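Local coordinates for protein Cas13d (uncultured Ruminococcus sp, PDB 6IV9) that binds CRISPR RNA and uses two HEPN domains in the maturation of that RNA and in target cleavage, at residues A[341-346]-A[404-409]; A[357-362]-A[414-419]; A[332-337]-A[483-488]. The protein carries 2 engineered substitutions. All coordinates share one frame; numbering follows the deposited sequence.

Contact 1: residues A[341-346]-A[404-409]; sequences ISLLID and YKLMDF. With nucleotides of chain B.
In the helix-helix packing beside the bound RNA, Leu343 and Leu344 of helix 338-347 meet Leu406 and Phe409 of helix 400-418, the two segments running 38° from parallel with their axes 11.0 Å apart. Leu344 has the largest share of the contact. With its CG anti to the carbonyl carbon (chi1 -70°), it reaches out to both opposing side chains: CG of Leu344 lies 3.7 Å from CD2 of Leu406, while its CD1 comes to a tight 3.4 Å from CD2 of the Phe409 ring, meeting that ring at a slant. The other methyl, CD2, touches both partners. Next to this, CD2 of Leu343 reaches CD1 of Leu406 at 4.1 Å, the two side chains crossing at about a right angle. Phe409 is also held edge-to-face by Tyr360 and Phe363. An alanine in place of Leu344 would be likely to leave a gap beside Leu406 and let the Phe409 ring shift. Lys405 lays its CD 3.6 Å from OP1 of A44 of chain B, and its NZ makes a salt bridge to an RNA phosphate. Helix 400-418 thus divides its chemistry, with buried apolar side chains joining the helices and a lysine turned to the RNA backbone.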
loop_
_atom_site.group_PDB
_atom_site.type_symbol
_atom_site.label_atom_id
_atom_site.label_comp_id
_atom_site.label_asym_id
_atom_site.label_seq_id
_atom_site.Cartn_x
_atom_site.Cartn_y
_atom_site.Cartn_z
ATOM N N ILE A 341 -11.477 -29.250 5.503
ATOM C CA ILE A 341 -12.002 -30.020 4.343
ATOM C C ILE A 341 -12.944 -31.126 4.836
ATOM O O ILE A 341 -14.010 -31.253 4.274
ATOM C CB ILE A 341 -10.859 -30.550 3.467
ATOM C CG1 ILE A 341 -10.212 -29.415 2.671
ATOM C CG2 ILE A 341 -11.368 -31.646 2.556
ATOM C CD1 ILE A 341 -8.881 -29.752 2.086
ATOM N N SER A 342 -12.571 -31.835 5.897
ATOM C CA SER A 342 -13.433 -32.927 6.422
ATOM C C SER A 342 -14.771 -32.367 6.877
ATOM O O SER A 342 -15.777 -32.888 6.461
ATOM C CB SER A 342 -12.779 -33.586 7.579
ATOM O OG SER A 342 -11.632 -34.266 7.160
ATOM N N LEU A 343 -14.747 -31.288 7.642
ATOM C CA LEU A 343 -15.984 -30.685 8.171
ATOM C C LEU A 343 -16.879 -30.270 7.008
ATOM O O LEU A 343 -18.066 -30.465 7.093
ATOM C CB LEU A 343 -15.573 -29.430 8.936
ATOM C CG LEU A 343 -15.730 -29.427 10.450
ATOM C CD1 LEU A 343 -15.947 -30.823 11.009
ATOM C CD2 LEU A 343 -14.537 -28.758 11.104
ATOM N N LEU A 344 -16.306 -29.653 5.986
ATOM C CA LEU A 344 -17.092 -29.155 4.832
ATOM C C LEU A 344 -17.709 -30.300 4.026
ATOM O O LEU A 344 -18.837 -30.171 3.592
ATOM C CB LEU A 344 -16.171 -28.285 3.983
ATOM C CG LEU A 344 -15.787 -26.964 4.633
ATOM C CD1 LEU A 344 -14.779 -26.233 3.784
ATOM C CD2 LEU A 344 -17.016 -26.121 4.856
ATOM N N ILE A 345 -16.954 -31.368 3.829
ATOM C CA ILE A 345 -17.480 -32.527 3.066
ATOM C C ILE A 345 -18.671 -33.108 3.829
ATOM O O ILE A 345 -19.681 -33.340 3.224
ATOM C CB ILE A 345 -16.348 -33.541 2.852
ATOM C CG1 ILE A 345 -15.379 -33.065 1.775
ATOM C CG2 ILE A 345 -16.908 -34.912 2.543
ATOM C CD1 ILE A 345 -14.132 -33.869 1.687
ATOM N N ASP A 346 -18.559 -33.264 5.138
ATOM C CA ASP A 346 -19.701 -33.805 5.908
ATOM C C ASP A 346 -20.898 -32.866 5.813
ATOM O O ASP A 346 -21.995 -33.355 5.726
ATOM C CB ASP A 346 -19.376 -33.867 7.392
ATOM C CG ASP A 346 -18.192 -34.752 7.723
ATOM O OD1 ASP A 346 -17.684 -35.422 6.808
ATOM O OD2 ASP A 346 -17.776 -34.737 8.891
ATOM N N TYR A 404 -14.432 -18.629 11.094
ATOM C CA TYR A 404 -14.777 -17.647 10.039
ATOM C C TYR A 404 -14.496 -18.206 8.647
ATOM O O TYR A 404 -15.255 -17.884 7.767
ATOM C CB TYR A 404 -14.142 -16.289 10.312
ATOM C CG TYR A 404 -14.756 -15.584 11.489
ATOM C CD1 TYR A 404 -15.836 -16.129 12.151
ATOM C CD2 TYR A 404 -14.244 -14.391 11.960
ATOM C CE1 TYR A 404 -16.399 -15.509 13.247
ATOM C CE2 TYR A 404 -14.803 -13.750 13.047
ATOM C CZ TYR A 404 -15.882 -14.313 13.694
ATOM O OH TYR A 404 -16.430 -13.707 14.773
ATOM N N LYS A 405 -13.419 -18.969 8.483
ATOM C CA LYS A 405 -13.102 -19.540 7.153
ATOM C C LYS A 405 -14.233 -20.487 6.749
ATOM O O LYS A 405 -14.693 -20.418 5.638
ATOM C CB LYS A 405 -11.784 -20.312 7.200
ATOM C CG LYS A 405 -10.523 -19.490 7.010
ATOM C CD LYS A 405 -9.280 -20.307 6.862
ATOM C CE LYS A 405 -8.097 -19.524 6.349
ATOM N NZ LYS A 405 -7.613 -18.533 7.333
ATOM N N LEU A 406 -14.672 -21.321 7.679
ATOM C CA LEU A 406 -15.760 -22.274 7.372
ATOM C C LEU A 406 -17.036 -21.513 7.021
ATOM O O LEU A 406 -17.649 -21.858 6.049
ATOM C CB LEU A 406 -15.962 -23.177 8.589
ATOM C CG LEU A 406 -14.807 -24.133 8.843
ATOM C CD1 LEU A 406 -14.857 -24.716 10.236
ATOM C CD2 LEU A 406 -14.778 -25.220 7.795
ATOM N N MET A 407 -17.387 -20.498 7.795
ATOM C CA MET A 407 -18.610 -19.709 7.528
ATOM C C MET A 407 -18.484 -18.976 6.190
ATOM O O MET A 407 -19.392 -19.054 5.402
ATOM C CB MET A 407 -18.840 -18.700 8.652
ATOM C CG MET A 407 -19.152 -19.337 9.986
ATOM S SD MET A 407 -19.279 -18.161 11.336
ATOM C CE MET A 407 -20.031 -19.172 12.605
ATOM N N ASP A 408 -17.346 -18.335 5.951
ATOM C CA ASP A 408 -17.091 -17.588 4.697
ATOM C C ASP A 408 -17.145 -18.560 3.512
ATOM O O ASP A 408 -17.682 -18.203 2.492
ATOM C CB ASP A 408 -15.759 -16.843 4.775
ATOM C CG ASP A 408 -15.769 -15.647 5.712
ATOM O OD1 ASP A 408 -16.804 -15.373 6.295
ATOM O OD2 ASP A 408 -14.750 -14.993 5.826
ATOM N N PHE A 409 -16.610 -19.762 3.683
ATOM C CA PHE A 409 -16.598 -20.754 2.585
ATOM C C PHE A 409 -18.022 -21.135 2.172
ATOM O O PHE A 409 -18.263 -21.239 0.997
ATOM C CB PHE A 409 -15.798 -21.990 2.966
ATOM C CG PHE A 409 -15.658 -22.950 1.820
ATOM C CD1 PHE A 409 -14.791 -22.689 0.778
ATOM C CD2 PHE A 409 -16.429 -24.092 1.759
ATOM C CE1 PHE A 409 -14.661 -23.572 -0.278
ATOM C CE2 PHE A 409 -16.310 -24.967 0.696
ATOM C CZ PHE A 409 -15.426 -24.706 -0.315
ATOM P P A B 44 -5.278 -22.465 7.568
ATOM O OP1 A B 44 -6.728 -22.725 7.637
ATOM O OP2 A B 44 -4.802 -21.159 8.132
ATOM O "O5'" A B 44 -4.287 -23.563 8.180
ATOM C "C5'" A B 44 -4.643 -24.984 8.045
ATOM C "C4'" A B 44 -3.887 -25.831 9.038
ATOM O "O4'" A B 44 -2.462 -25.811 8.755
ATOM C "C3'" A B 44 -4.029 -25.330 10.478
ATOM O "O3'" A B 44 -4.040 -26.427 11.402
ATOM C "C2'" A B 44 -2.794 -24.470 10.638
ATOM O "O2'" A B 44 -2.343 -24.356 11.962
ATOM C "C1'" A B 44 -1.771 -25.279 9.873
ATOM N N9 A B 44 -0.678 -24.467 9.364
ATOM C C8 A B 44 -0.705 -23.239 8.737
ATOM N N7 A B 44 0.475 -22.816 8.356
ATOM C C5 A B 44 1.333 -23.836 8.747
ATOM C C6 A B 44 2.711 -24.005 8.611
ATOM N N6 A B 44 3.505 -23.098 8.042
ATOM N N1 A B 44 3.262 -25.140 9.104
ATOM C C2 A B 44 2.458 -26.051 9.668
ATOM N N3 A B 44 1.139 -26.010 9.842
ATOM C C4 A B 44 0.634 -24.862 9.358
#

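Contact 2: residues A[357-362]-A[414-419]; sequences IRLYYD and NYYRND
Leu359 supplies the apolar part of this contact, setting CD2 3.7 Å from CD2 of Tyr416, at the edge of the ring and near its plane. The same methyl lies almost as near the ring's CE2, so it sits beside one side of the phenol without covering a face. Cys413 and Phe409 of helix 400-418 touch Leu359 as well. A second interaction joins a methyl to a charged group. CD1 of Leu359 lies over one face of the Arg417 guanidinium, off toward its rim and 4.0 Å from NH2. A bend at chi2 (-58°) folds the Arg417 chain so that the guanidinium comes against Leu359; its NH1 is engaged in a salt bridge with Asp355, while one face meets the leucine methyl.

The partners are helix 353-366 and the C-terminal end of helix 400-418, their segments here running roughly antiparallel, 140° apart. That end widens into a pi-type turn, in which Asp419 N bonds Asn414 O at 2.6 Å; Asp419 then serves as N-cap of helix 420-432, its OD1 taking the N-H of Ala422.

The polar approach stops short of a bond. Asp362 OD2 stands 3.7 Å from Tyr416 OH, its carboxylate plane turned 73° from the ring, and the other oxygen, OD1, is bonded to Ser368 OG. Tyr416 stacks on Phe412 one turn earlier in its helix.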
loop_
_atom_site.group_PDB
_atom_site.type_symbol
_atom_site.label_atom_id
_atom_site.label_comp_id
_atom_site.label_asym_id
_atom_site.label_seq_id
_atom_site.Cartn_x
_atom_site.Cartn_y
_atom_site.Cartn_z
ATOM N N ILE A 357 -13.028 -29.911 -2.551
ATOM C CA ILE A 357 -11.561 -29.766 -2.392
ATOM C C ILE A 357 -11.047 -28.723 -3.386
ATOM O O ILE A 357 -10.256 -27.900 -2.992
ATOM C CB ILE A 357 -10.875 -31.133 -2.534
ATOM C CG1 ILE A 357 -11.209 -32.030 -1.343
ATOM C CG2 ILE A 357 -9.386 -30.964 -2.701
ATOM C CD1 ILE A 357 -10.867 -33.484 -1.542
ATOM N N ARG A 358 -11.509 -28.777 -4.628
ATOM C CA ARG A 358 -11.057 -27.791 -5.631
ATOM C C ARG A 358 -11.528 -26.390 -5.226
ATOM O O ARG A 358 -10.744 -25.467 -5.330
ATOM C CB ARG A 358 -11.501 -28.237 -7.020
ATOM C CG ARG A 358 -10.799 -29.509 -7.465
ATOM C CD ARG A 358 -10.989 -29.831 -8.927
ATOM N NE ARG A 358 -12.386 -30.032 -9.227
ATOM C CZ ARG A 358 -12.943 -31.211 -9.457
ATOM N NH1 ARG A 358 -12.205 -32.302 -9.477
ATOM N NH2 ARG A 358 -14.238 -31.295 -9.673
ATOM N N LEU A 359 -12.764 -26.269 -4.763
ATOM C CA LEU A 359 -13.287 -24.951 -4.338
ATOM C C LEU A 359 -12.485 -24.433 -3.143
ATOM O O LEU A 359 -12.257 -23.256 -3.073
ATOM C CB LEU A 359 -14.773 -25.067 -4.010
ATOM C CG LEU A 359 -15.704 -25.096 -5.215
ATOM C CD1 LEU A 359 -17.068 -25.624 -4.834
ATOM C CD2 LEU A 359 -15.823 -23.729 -5.845
ATOM N N TYR A 360 -12.134 -25.310 -2.219
ATOM C CA TYR A 360 -11.368 -24.905 -1.021
ATOM C C TYR A 360 -9.977 -24.411 -1.412
ATOM O O TYR A 360 -9.519 -23.437 -0.862
ATOM C CB TYR A 360 -11.371 -25.978 0.060
ATOM C CG TYR A 360 -10.976 -25.430 1.400
ATOM C CD1 TYR A 360 -11.875 -24.725 2.167
ATOM C CD2 TYR A 360 -9.696 -25.571 1.882
ATOM C CE1 TYR A 360 -11.524 -24.194 3.390
ATOM C CE2 TYR A 360 -9.327 -25.055 3.106
ATOM C CZ TYR A 360 -10.243 -24.363 3.862
ATOM O OH TYR A 360 -9.894 -23.859 5.067
ATOM N N TYR A 361 -9.348 -25.068 -2.380
ATOM C CA TYR A 361 -8.026 -24.594 -2.842
ATOM C C TYR A 361 -8.218 -23.190 -3.417
ATOM O O TYR A 361 -7.394 -22.347 -3.188
ATOM C CB TYR A 361 -7.404 -25.516 -3.892
ATOM C CG TYR A 361 -6.057 -25.051 -4.370
ATOM C CD1 TYR A 361 -4.909 -25.397 -3.696
ATOM C CD2 TYR A 361 -5.926 -24.239 -5.474
ATOM C CE1 TYR A 361 -3.666 -24.959 -4.097
ATOM C CE2 TYR A 361 -4.690 -23.784 -5.888
ATOM C CZ TYR A 361 -3.553 -24.150 -5.202
ATOM O OH TYR A 361 -2.327 -23.730 -5.595
ATOM N N ASP A 362 -9.301 -22.988 -4.151
ATOM C CA ASP A 362 -9.581 -21.659 -4.741
ATOM C C ASP A 362 -9.770 -20.654 -3.609
ATOM O O ASP A 362 -9.134 -19.631 -3.637
ATOM C CB ASP A 362 -10.850 -21.706 -5.586
ATOM C CG ASP A 362 -11.287 -20.384 -6.188
ATOM O OD1 ASP A 362 -11.096 -19.357 -5.561
ATOM O OD2 ASP A 362 -11.842 -20.417 -7.265
ATOM N N ASN A 414 -22.178 -20.512 -1.981
ATOM C CA ASN A 414 -23.585 -20.150 -2.239
ATOM C C ASN A 414 -23.668 -19.194 -3.423
ATOM O O ASN A 414 -24.520 -19.395 -4.258
ATOM C CB ASN A 414 -24.161 -19.413 -1.044
ATOM C CG ASN A 414 -25.600 -19.026 -1.258
ATOM O OD1 ASN A 414 -26.461 -19.881 -1.307
ATOM N ND2 ASN A 414 -25.855 -17.747 -1.400
ATOM N N TYR A 415 -22.796 -18.193 -3.470
ATOM C CA TYR A 415 -22.856 -17.183 -4.550
ATOM C C TYR A 415 -22.019 -17.551 -5.774
ATOM O O TYR A 415 -22.287 -17.031 -6.835
ATOM C CB TYR A 415 -22.396 -15.849 -3.980
ATOM C CG TYR A 415 -23.358 -15.241 -3.004
ATOM C CD1 TYR A 415 -24.560 -14.726 -3.432
ATOM C CD2 TYR A 415 -23.063 -15.171 -1.663
ATOM C CE1 TYR A 415 -25.448 -14.152 -2.551
ATOM C CE2 TYR A 415 -23.934 -14.592 -0.767
ATOM C CZ TYR A 415 -25.132 -14.086 -1.217
ATOM O OH TYR A 415 -25.993 -13.509 -0.360
ATOM N N TYR A 416 -20.976 -18.340 -5.583
ATOM C CA TYR A 416 -20.060 -18.704 -6.684
ATOM C C TYR A 416 -20.574 -19.885 -7.503
ATOM O O TYR A 416 -20.240 -19.963 -8.662
ATOM C CB TYR A 416 -18.703 -19.064 -6.102
ATOM C CG TYR A 416 -17.597 -19.246 -7.097
ATOM C CD1 TYR A 416 -17.143 -18.194 -7.864
ATOM C CD2 TYR A 416 -16.982 -20.470 -7.239
ATOM C CE1 TYR A 416 -16.104 -18.353 -8.756
ATOM C CE2 TYR A 416 -15.956 -20.652 -8.140
ATOM C CZ TYR A 416 -15.507 -19.588 -8.894
ATOM O OH TYR A 416 -14.488 -19.774 -9.769
ATOM N N ARG A 417 -21.301 -20.797 -6.875
ATOM C CA ARG A 417 -21.759 -22.002 -7.596
ATOM C C ARG A 417 -23.277 -22.180 -7.529
ATOM O O ARG A 417 -23.892 -22.254 -8.556
ATOM C CB ARG A 417 -21.071 -23.222 -6.987
ATOM C CG ARG A 417 -19.625 -23.415 -7.419
ATOM C CD ARG A 417 -19.303 -23.564 -8.898
ATOM N NE ARG A 417 -18.114 -24.375 -9.125
ATOM C CZ ARG A 417 -18.007 -25.655 -8.776
ATOM N NH1 ARG A 417 -16.871 -26.302 -8.937
ATOM N NH2 ARG A 417 -19.039 -26.290 -8.265
ATOM N N ASN A 418 -23.820 -22.286 -6.330
ATOM C CA ASN A 418 -25.253 -22.585 -6.104
ATOM C C ASN A 418 -26.226 -21.496 -6.551
ATOM O O ASN A 418 -27.274 -21.854 -7.054
ATOM C CB ASN A 418 -25.527 -22.827 -4.628
ATOM C CG ASN A 418 -26.877 -23.461 -4.420
ATOM O OD1 ASN A 418 -27.134 -24.533 -4.943
ATOM N ND2 ASN A 418 -27.744 -22.795 -3.686
ATOM N N ASP A 419 -25.942 -20.233 -6.254
ATOM C CA ASP A 419 -26.918 -19.166 -6.559
ATOM C C ASP A 419 -26.214 -17.950 -7.155
ATOM O O ASP A 419 -26.204 -16.914 -6.528
ATOM C CB ASP A 419 -27.691 -18.838 -5.290
ATOM C CG ASP A 419 -28.997 -18.124 -5.532
ATOM O OD1 ASP A 419 -29.250 -17.794 -6.671
ATOM O OD2 ASP A 419 -29.726 -17.913 -4.569
#

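Contact 3: residues A[332-337]-A[483-488]; sequences DFIEGN and KILDSE. With nucleotides of chain B.
Phe333 meets Leu485 from the root of its side chain outward. Its CB lies 4.1 Å from CD1 of Leu485, and CG is as close to the same methyl. With CG anti to the backbone N (chi1 176°), the ring is carried past the leucine, and CD1 of Phe333 makes the nearest approach, 3.6 Å from CD1 of Leu485, the two side chains crossing at about a right angle. Farther out, CE2 of Phe333 comes within 4.0 Å of O2' of U43 of chain B, and CZ rests against the backbone of Tyr361, whose ring meets that of Phe333 edge-to-face. Ile334 completes the apolar contact, its CG1 3.8 Å from CD1 of Leu485.

One face of the phenylalanine is covered by an amide: ND2 of Asn337 stands 3.3 Å above the ring plane, over its centre. That nitrogen donates to Phe333 O at 2.8 Å in a nearly straight bond (169°) lying close to the amide plane. OD1 of Asn337 accepts from O2' of U43 of chain B at 2.7 Å, and ND2 adds a weak bond to the same hydroxyl. Together these bonds would hold the amide from flipping, and are consistent with recognition of the RNA 2'-hydroxyl.

Glu482 takes the backbone N-H groups of Phe333 and Ile334. The short helix 333-336 thus lies between the loop carrying Leu485 and the bound RNA, with helix 353-366 packed alongside through Ile357 and Tyr361, while Tyr360 touches Asn337, which stands at the N-cap position of helix 338-347 without a side-chain capping bond.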
loop_
_atom_site.group_PDB
_atom_site.type_symbol
_atom_site.label_atom_id
_atom_site.label_comp_id
_atom_site.label_asym_id
_atom_site.label_seq_id
_atom_site.Cartn_x
_atom_site.Cartn_y
_atom_site.Cartn_z
ATOM N N ASP A 332 1.063 -31.304 -0.377
ATOM C CA ASP A 332 0.120 -31.958 0.559
ATOM C C ASP A 332 -0.917 -30.947 1.056
ATOM O O ASP A 332 -1.175 -30.914 2.237
ATOM C CB ASP A 332 0.884 -32.682 1.666
ATOM C CG ASP A 332 1.737 -33.821 1.133
ATOM O OD1 ASP A 332 1.243 -34.580 0.303
ATOM O OD2 ASP A 332 2.892 -33.908 1.524
ATOM N N PHE A 333 -1.520 -30.199 0.144
ATOM C CA PHE A 333 -2.522 -29.183 0.535
ATOM C C PHE A 333 -3.725 -29.831 1.223
ATOM O O PHE A 333 -4.211 -29.295 2.184
ATOM C CB PHE A 333 -2.983 -28.416 -0.698
ATOM C CG PHE A 333 -4.070 -27.421 -0.419
ATOM C CD1 PHE A 333 -5.395 -27.800 -0.463
ATOM C CD2 PHE A 333 -3.765 -26.108 -0.113
ATOM C CE1 PHE A 333 -6.403 -26.890 -0.213
ATOM C CE2 PHE A 333 -4.777 -25.199 0.131
ATOM C CZ PHE A 333 -6.088 -25.593 0.082
ATOM N N ILE A 334 -4.196 -30.962 0.713
ATOM C CA ILE A 334 -5.402 -31.585 1.323
ATOM C C ILE A 334 -5.100 -32.013 2.759
ATOM O O ILE A 334 -5.873 -31.709 3.635
ATOM C CB ILE A 334 -5.909 -32.745 0.456
ATOM C CG1 ILE A 334 -6.222 -32.273 -0.961
ATOM C CG2 ILE A 334 -7.108 -33.392 1.107
ATOM C CD1 ILE A 334 -6.701 -33.363 -1.881
ATOM N N GLU A 335 -3.989 -32.696 2.978
ATOM C CA GLU A 335 -3.623 -33.139 4.345
ATOM C C GLU A 335 -3.409 -31.907 5.226
ATOM O O GLU A 335 -3.815 -31.914 6.349
ATOM C CB GLU A 335 -2.380 -34.017 4.286
ATOM C CG GLU A 335 -1.927 -34.511 5.634
ATOM C CD GLU A 335 -2.817 -35.561 6.269
ATOM O OE1 GLU A 335 -3.727 -36.044 5.600
ATOM O OE2 GLU A 335 -2.589 -35.878 7.438
ATOM N N GLY A 336 -2.804 -30.866 4.677
ATOM C CA GLY A 336 -2.545 -29.622 5.415
ATOM C C GLY A 336 -3.822 -28.901 5.799
ATOM O O GLY A 336 -3.762 -28.066 6.675
ATOM N N ASN A 337 -4.907 -29.156 5.087
ATOM C CA ASN A 337 -6.200 -28.469 5.309
ATOM C C ASN A 337 -7.299 -29.474 5.651
ATOM O O ASN A 337 -8.449 -29.145 5.475
ATOM C CB ASN A 337 -6.548 -27.615 4.093
ATOM C CG ASN A 337 -5.586 -26.464 3.941
ATOM O OD1 ASN A 337 -5.781 -25.429 4.526
ATOM N ND2 ASN A 337 -4.535 -26.656 3.187
ATOM N N LYS A 483 -3.384 -35.485 -5.973
ATOM C CA LYS A 483 -3.344 -35.258 -7.442
ATOM C C LYS A 483 -4.665 -34.684 -7.952
ATOM O O LYS A 483 -4.689 -34.176 -9.053
ATOM C CB LYS A 483 -2.905 -36.517 -8.181
ATOM C CG LYS A 483 -1.592 -37.084 -7.684
ATOM C CD LYS A 483 -0.685 -37.539 -8.774
ATOM C CE LYS A 483 0.569 -38.206 -8.251
ATOM N NZ LYS A 483 1.111 -39.201 -9.205
ATOM N N ILE A 484 -5.681 -34.649 -7.099
ATOM C CA ILE A 484 -7.022 -34.103 -7.450
ATOM C C ILE A 484 -6.874 -32.623 -7.815
ATOM O O ILE A 484 -7.637 -32.133 -8.629
ATOM C CB ILE A 484 -7.957 -34.265 -6.244
ATOM C CG1 ILE A 484 -8.503 -35.685 -6.134
ATOM C CG2 ILE A 484 -9.067 -33.250 -6.271
ATOM C CD1 ILE A 484 -9.242 -35.922 -4.841
ATOM N N LEU A 485 -5.898 -31.966 -7.200
ATOM C CA LEU A 485 -5.677 -30.507 -7.350
ATOM C C LEU A 485 -4.648 -30.195 -8.428
ATOM O O LEU A 485 -4.397 -29.040 -8.625
ATOM C CB LEU A 485 -5.211 -29.951 -6.006
ATOM C CG LEU A 485 -6.273 -29.926 -4.917
ATOM C CD1 LEU A 485 -5.665 -29.542 -3.592
ATOM C CD2 LEU A 485 -7.408 -29.001 -5.288
ATOM N N ASP A 486 -4.166 -31.188 -9.169
ATOM C CA ASP A 486 -3.098 -30.909 -10.158
ATOM C C ASP A 486 -3.568 -29.858 -11.168
ATOM O O ASP A 486 -2.747 -29.096 -11.629
ATOM C CB ASP A 486 -2.617 -32.184 -10.844
ATOM C CG ASP A 486 -1.575 -32.939 -10.046
ATOM O OD1 ASP A 486 -1.146 -32.425 -9.023
ATOM O OD2 ASP A 486 -1.202 -34.035 -10.474
ATOM N N SER A 487 -4.835 -29.900 -11.550
ATOM C CA SER A 487 -5.384 -28.927 -12.525
ATOM C C SER A 487 -5.566 -27.524 -11.926
ATOM O O SER A 487 -5.665 -26.604 -12.705
ATOM C CB SER A 487 -6.651 -29.419 -13.152
ATOM O OG SER A 487 -7.618 -29.719 -12.173
ATOM N N GLU A 488 -5.724 -27.410 -10.611
ATOM C CA GLU A 488 -6.005 -26.103 -9.969
ATOM C C GLU A 488 -4.756 -25.426 -9.412
ATOM O O GLU A 488 -4.769 -24.223 -9.313
ATOM C CB GLU A 488 -6.902 -26.300 -8.752
ATOM C CG GLU A 488 -8.067 -27.222 -8.999
ATOM C CD GLU A 488 -9.030 -26.786 -10.082
ATOM O OE1 GLU A 488 -9.613 -25.716 -9.938
ATOM O OE2 GLU A 488 -9.196 -27.529 -11.049
ATOM P P U B 43 -4.778 -17.064 4.739
ATOM O OP1 U B 43 -4.880 -16.304 3.439
ATOM O OP2 U B 43 -5.953 -17.164 5.602
ATOM O "O5'" U B 43 -4.288 -18.504 4.282
ATOM C "C5'" U B 43 -3.940 -19.508 5.245
ATOM C "C4'" U B 43 -3.930 -20.868 4.583
ATOM O "O4'" U B 43 -2.821 -20.852 3.665
ATOM C "C3'" U B 43 -3.637 -22.058 5.515
ATOM O "O3'" U B 43 -4.896 -22.492 6.003
ATOM C "C2'" U B 43 -2.952 -23.047 4.561
ATOM O "O2'" U B 43 -3.975 -23.565 3.739
ATOM C "C1'" U B 43 -2.122 -22.098 3.684
ATOM N N1 U B 43 -0.756 -21.871 4.179
ATOM C C2 U B 43 0.136 -22.914 4.116
ATOM O O2 U B 43 -0.138 -23.991 3.629
ATOM N N3 U B 43 1.370 -22.648 4.638
ATOM C C4 U B 43 1.801 -21.475 5.201
ATOM O O4 U B 43 2.955 -21.396 5.616
ATOM C C5 U B 43 0.824 -20.439 5.230
ATOM C C6 U B 43 -0.392 -20.665 4.734
ATOM P P A B 44 -5.278 -22.465 7.568
ATOM O OP1 A B 44 -6.728 -22.725 7.637
ATOM O OP2 A B 44 -4.802 -21.159 8.132
ATOM O "O5'" A B 44 -4.287 -23.563 8.180
ATOM C "C5'" A B 44 -4.643 -24.984 8.045
ATOM C "C4'" A B 44 -3.887 -25.831 9.038
ATOM O "O4'" A B 44 -2.462 -25.811 8.755
ATOM C "C3'" A B 44 -4.029 -25.330 10.478
ATOM O "O3'" A B 44 -4.040 -26.427 11.402
ATOM C "C2'" A B 44 -2.794 -24.470 10.638
ATOM O "O2'" A B 44 -2.343 -24.356 11.962
ATOM C "C1'" A B 44 -1.771 -25.279 9.873
ATOM N N9 A B 44 -0.678 -24.467 9.364
ATOM C C8 A B 44 -0.705 -23.239 8.737
ATOM N N7 A B 44 0.475 -22.816 8.356
ATOM C C5 A B 44 1.333 -23.836 8.747
ATOM C C6 A B 44 2.711 -24.005 8.611
ATOM N N6 A B 44 3.505 -23.098 8.042
ATOM N N1 A B 44 3.262 -25.140 9.104
ATOM C C2 A B 44 2.458 -26.051 9.668
ATOM N N3 A B 44 1.139 -26.010 9.842
ATOM C C4 A B 44 0.634 -24.862 9.358
#

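In the fold
Contacts 1 and 3 are buried, whereas contact 2 opens toward the surface at Tyr416 and Arg417. Helix 400-418 serves both 1 and 2: its first half gives purely hydrocarbon packing, its pi-turned C-terminal end a mixed one with a guanidinium and a phenol. Between them, Phe409 CE1 packs 3.6 Å from Tyr360 N, so helix 353-366, a partner in contact 2, also packs on contact 1. The same helix reaches contact 3, where Ile357 CG2 lies 3.7 Å from Ile334 CD1. Contact 3 differs in joining a short helix to a loop distant in sequence. RNA is met differently too: by a lysine on phosphate beside contact 1, and by an amide on a ribose hydroxyl in contact 3.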